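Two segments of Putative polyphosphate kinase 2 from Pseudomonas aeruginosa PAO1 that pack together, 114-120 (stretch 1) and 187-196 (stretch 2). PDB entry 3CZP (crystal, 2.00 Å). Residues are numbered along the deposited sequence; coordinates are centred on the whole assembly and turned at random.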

# COMPACT_ATOMS: atom_id res chain seq x y z
N MSE A 114 20.50 -5.04 -14.02
CA MSE A 114 21.66 -4.42 -14.72
C MSE A 114 22.63 -5.43 -15.42
O MSE A 114 23.09 -5.17 -16.52
N LEU A 115 22.86 -6.61 -14.82
CA LEU A 115 23.72 -7.64 -15.41
C LEU A 115 23.05 -8.24 -16.61
O LEU A 115 23.66 -8.40 -17.65
N TYR A 116 21.77 -8.58 -16.48
CA TYR A 116 21.04 -9.12 -17.64
C TYR A 116 21.05 -8.11 -18.79
O TYR A 116 21.32 -8.46 -19.94
N ALA A 117 20.77 -6.86 -18.47
CA ALA A 117 20.65 -5.81 -19.47
C ALA A 117 21.97 -5.63 -20.28
O ALA A 117 21.98 -5.58 -21.55
N ARG A 118 23.08 -5.71 -19.57
CA ARG A 118 24.42 -5.54 -20.17
C ARG A 118 24.83 -6.77 -20.94
O ARG A 118 25.22 -6.66 -22.10
N VAL A 119 24.67 -7.95 -20.34
CA VAL A 119 25.06 -9.19 -20.98
C VAL A 119 24.29 -9.38 -22.28
O VAL A 119 24.84 -9.84 -23.26
N GLU A 120 23.04 -8.94 -22.31
CA GLU A 120 22.18 -9.04 -23.49
C GLU A 120 22.34 -7.89 -24.49
O GLU A 120 21.76 -7.93 -25.58
N GLU A 187 29.80 -17.94 -24.02
CA GLU A 187 29.89 -16.48 -23.95
C GLU A 187 29.03 -15.89 -22.82
O GLU A 187 29.45 -14.93 -22.17
N VAL A 188 27.84 -16.46 -22.59
CA VAL A 188 26.95 -15.97 -21.52
C VAL A 188 27.73 -15.96 -20.21
O VAL A 188 27.96 -14.89 -19.68
N TYR A 189 28.19 -17.13 -19.74
CA TYR A 189 28.99 -17.20 -18.48
C TYR A 189 30.18 -16.19 -18.44
O TYR A 189 30.37 -15.40 -17.51
N ASP A 190 30.99 -16.21 -19.50
CA ASP A 190 32.17 -15.36 -19.55
C ASP A 190 31.80 -13.89 -19.36
O ASP A 190 32.49 -13.17 -18.65
N ARG A 191 30.72 -13.45 -19.98
CA ARG A 191 30.37 -12.03 -19.88
C ARG A 191 29.71 -11.71 -18.59
O ARG A 191 29.98 -10.66 -18.02
N PHE A 192 28.87 -12.62 -18.10
CA PHE A 192 28.23 -12.46 -16.83
C PHE A 192 29.24 -12.26 -15.68
O PHE A 192 29.04 -11.39 -14.79
N VAL A 193 30.29 -13.07 -15.70
CA VAL A 193 31.27 -13.03 -14.64
C VAL A 193 32.19 -11.83 -14.82
O VAL A 193 32.67 -11.29 -13.84
N HIS A 194 32.45 -11.42 -16.06
CA HIS A 194 33.22 -10.18 -16.36
C HIS A 194 32.54 -8.95 -15.79
O HIS A 194 33.12 -8.15 -15.03
N TYR A 195 31.26 -8.80 -16.09
CA TYR A 195 30.50 -7.70 -15.52
C TYR A 195 30.23 -7.87 -14.01
O TYR A 195 30.26 -6.88 -13.27
N GLY A 196 29.96 -9.11 -13.58
CA GLY A 196 29.79 -9.41 -12.15
C GLY A 196 31.01 -8.93 -11.34
O GLY A 196 30.87 -8.30 -10.27

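The two helices cross at 127° between their N-to-C directions, with axes 9.7 Å apart at closest approach. Met 114, a selenomethionine, is buried but makes no contact with stretch 2.

Leu 115 points toward stretch 2 in an m, t rotamer. Its CB lies 3.9 Å from CE1 of Phe 192, whose chi1 is t. Leu 115 CD2 lies 3.7 Å from CB of Tyr 195 and from N of Gly 196. Tyr 116 points away.

Arg 118 also points toward stretch 2, with chi1 t and chi2 p. Arg 118 CG sits over one face of the Tyr 195 ring, 3.5 Å from its centroid and almost on the normal, a CH-pi contact. Tyr 195 points toward stretch 1, chi1 m. Its OH is 3.1 Å from NH2 of Arg 118, over one face of the guanidinium, so the angle is poor for a hydrogen bond.

Val 119, chi1 t, points sideways and has the largest area covered by the other stretch. Its CG2 lies 3.7 Å from CA of Phe 192 and 4.2 Å from CD2 of Tyr 195. Arg 191 points toward stretch 1 with chi1 m, chi2 t, chi3 p. NH2 of Arg 191 comes within 2.5 Å of O of Val 119, very close but poorly angled. NH1 of Arg 191 lies 3.2 Å from O of Arg 118.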

# COMPACT_ATOMS: atom_id res chain seq x y z
CB MSE A 114 22.40 -3.46 -13.77
CG MSE A 114 23.35 -4.08 -12.83
SE MSE A 114 24.18 -2.86 -11.59
CE MSE A 114 22.61 -2.29 -10.46
CB LEU A 115 24.05 -8.74 -14.38
CG LEU A 115 25.03 -8.26 -13.33
CD1 LEU A 115 25.12 -9.30 -12.20
CD2 LEU A 115 26.42 -8.00 -13.94
CB TYR A 116 19.65 -9.54 -17.21
CG TYR A 116 18.72 -9.86 -18.36
CD1 TYR A 116 18.78 -11.11 -19.02
CD2 TYR A 116 17.78 -8.91 -18.82
CE1 TYR A 116 17.91 -11.39 -20.09
CE2 TYR A 116 16.93 -9.18 -19.90
CZ TYR A 116 16.99 -10.41 -20.53
OH TYR A 116 16.12 -10.67 -21.56
CB ALA A 117 20.18 -4.46 -18.78
CB ARG A 118 25.41 -5.16 -19.09
CG ARG A 118 26.75 -4.69 -19.53
CD ARG A 118 26.61 -3.45 -20.30
NE ARG A 118 27.83 -3.04 -20.91
CZ ARG A 118 28.12 -3.20 -22.20
NH1 ARG A 118 27.28 -3.83 -23.03
NH2 ARG A 118 29.29 -2.72 -22.64
CB VAL A 119 24.88 -10.42 -20.05
CG1 VAL A 119 25.01 -11.74 -20.86
CG2 VAL A 119 25.90 -10.36 -18.85
CB GLU A 120 20.74 -9.12 -23.04
CG GLU A 120 20.40 -10.44 -22.39
CD GLU A 120 20.32 -11.55 -23.42
OE1 GLU A 120 19.31 -11.66 -24.14
OE2 GLU A 120 21.29 -12.31 -23.56
CB GLU A 187 29.53 -15.83 -25.31
CG GLU A 187 28.31 -16.48 -26.03
CD GLU A 187 27.65 -15.58 -27.08
OE1 GLU A 187 26.60 -14.99 -26.76
OE2 GLU A 187 28.17 -15.50 -28.23
CB VAL A 188 25.63 -16.79 -21.41
CG1 VAL A 188 24.87 -16.43 -20.17
CG2 VAL A 188 24.75 -16.54 -22.65
CB TYR A 189 29.51 -18.65 -18.27
CG TYR A 189 30.31 -18.80 -16.99
CD1 TYR A 189 29.69 -19.15 -15.80
CD2 TYR A 189 31.66 -18.53 -16.94
CE1 TYR A 189 30.41 -19.25 -14.59
CE2 TYR A 189 32.38 -18.63 -15.76
CZ TYR A 189 31.75 -18.99 -14.59
OH TYR A 189 32.46 -19.07 -13.42
CB ASP A 190 32.93 -15.57 -20.86
CG ASP A 190 33.57 -16.95 -20.96
OD1 ASP A 190 33.45 -17.77 -20.01
OD2 ASP A 190 34.15 -17.24 -22.02
CB ARG A 191 29.49 -11.57 -21.06
CG ARG A 191 30.20 -11.75 -22.37
CD ARG A 191 29.32 -11.34 -23.54
NE ARG A 191 28.99 -9.92 -23.41
CZ ARG A 191 27.89 -9.34 -23.87
NH1 ARG A 191 27.70 -8.02 -23.70
NH2 ARG A 191 26.99 -10.09 -24.51
CB PHE A 192 27.40 -13.68 -16.53
CG PHE A 192 26.37 -13.45 -15.48
CD1 PHE A 192 25.18 -12.82 -15.81
CD2 PHE A 192 26.61 -13.84 -14.15
CE1 PHE A 192 24.23 -12.61 -14.85
CE2 PHE A 192 25.67 -13.64 -13.18
CZ PHE A 192 24.46 -13.03 -13.52
CB VAL A 193 32.07 -14.34 -14.44
CG1 VAL A 193 31.17 -15.47 -13.80
CG2 VAL A 193 32.78 -14.77 -15.72
CB HIS A 194 33.45 -10.06 -17.88
CG HIS A 194 33.94 -8.72 -18.33
ND1 HIS A 194 35.26 -8.35 -18.24
CD2 HIS A 194 33.28 -7.68 -18.90
CE1 HIS A 194 35.39 -7.12 -18.74
NE2 HIS A 194 34.21 -6.71 -19.16
CB TYR A 195 29.21 -7.45 -16.31
CG TYR A 195 29.48 -6.93 -17.68
CD1 TYR A 195 30.12 -5.69 -17.85
CD2 TYR A 195 29.11 -7.65 -18.83
CE1 TYR A 195 30.40 -5.19 -19.13
CE2 TYR A 195 29.40 -7.16 -20.09
CZ TYR A 195 30.01 -5.94 -20.23
OH TYR A 195 30.28 -5.46 -21.45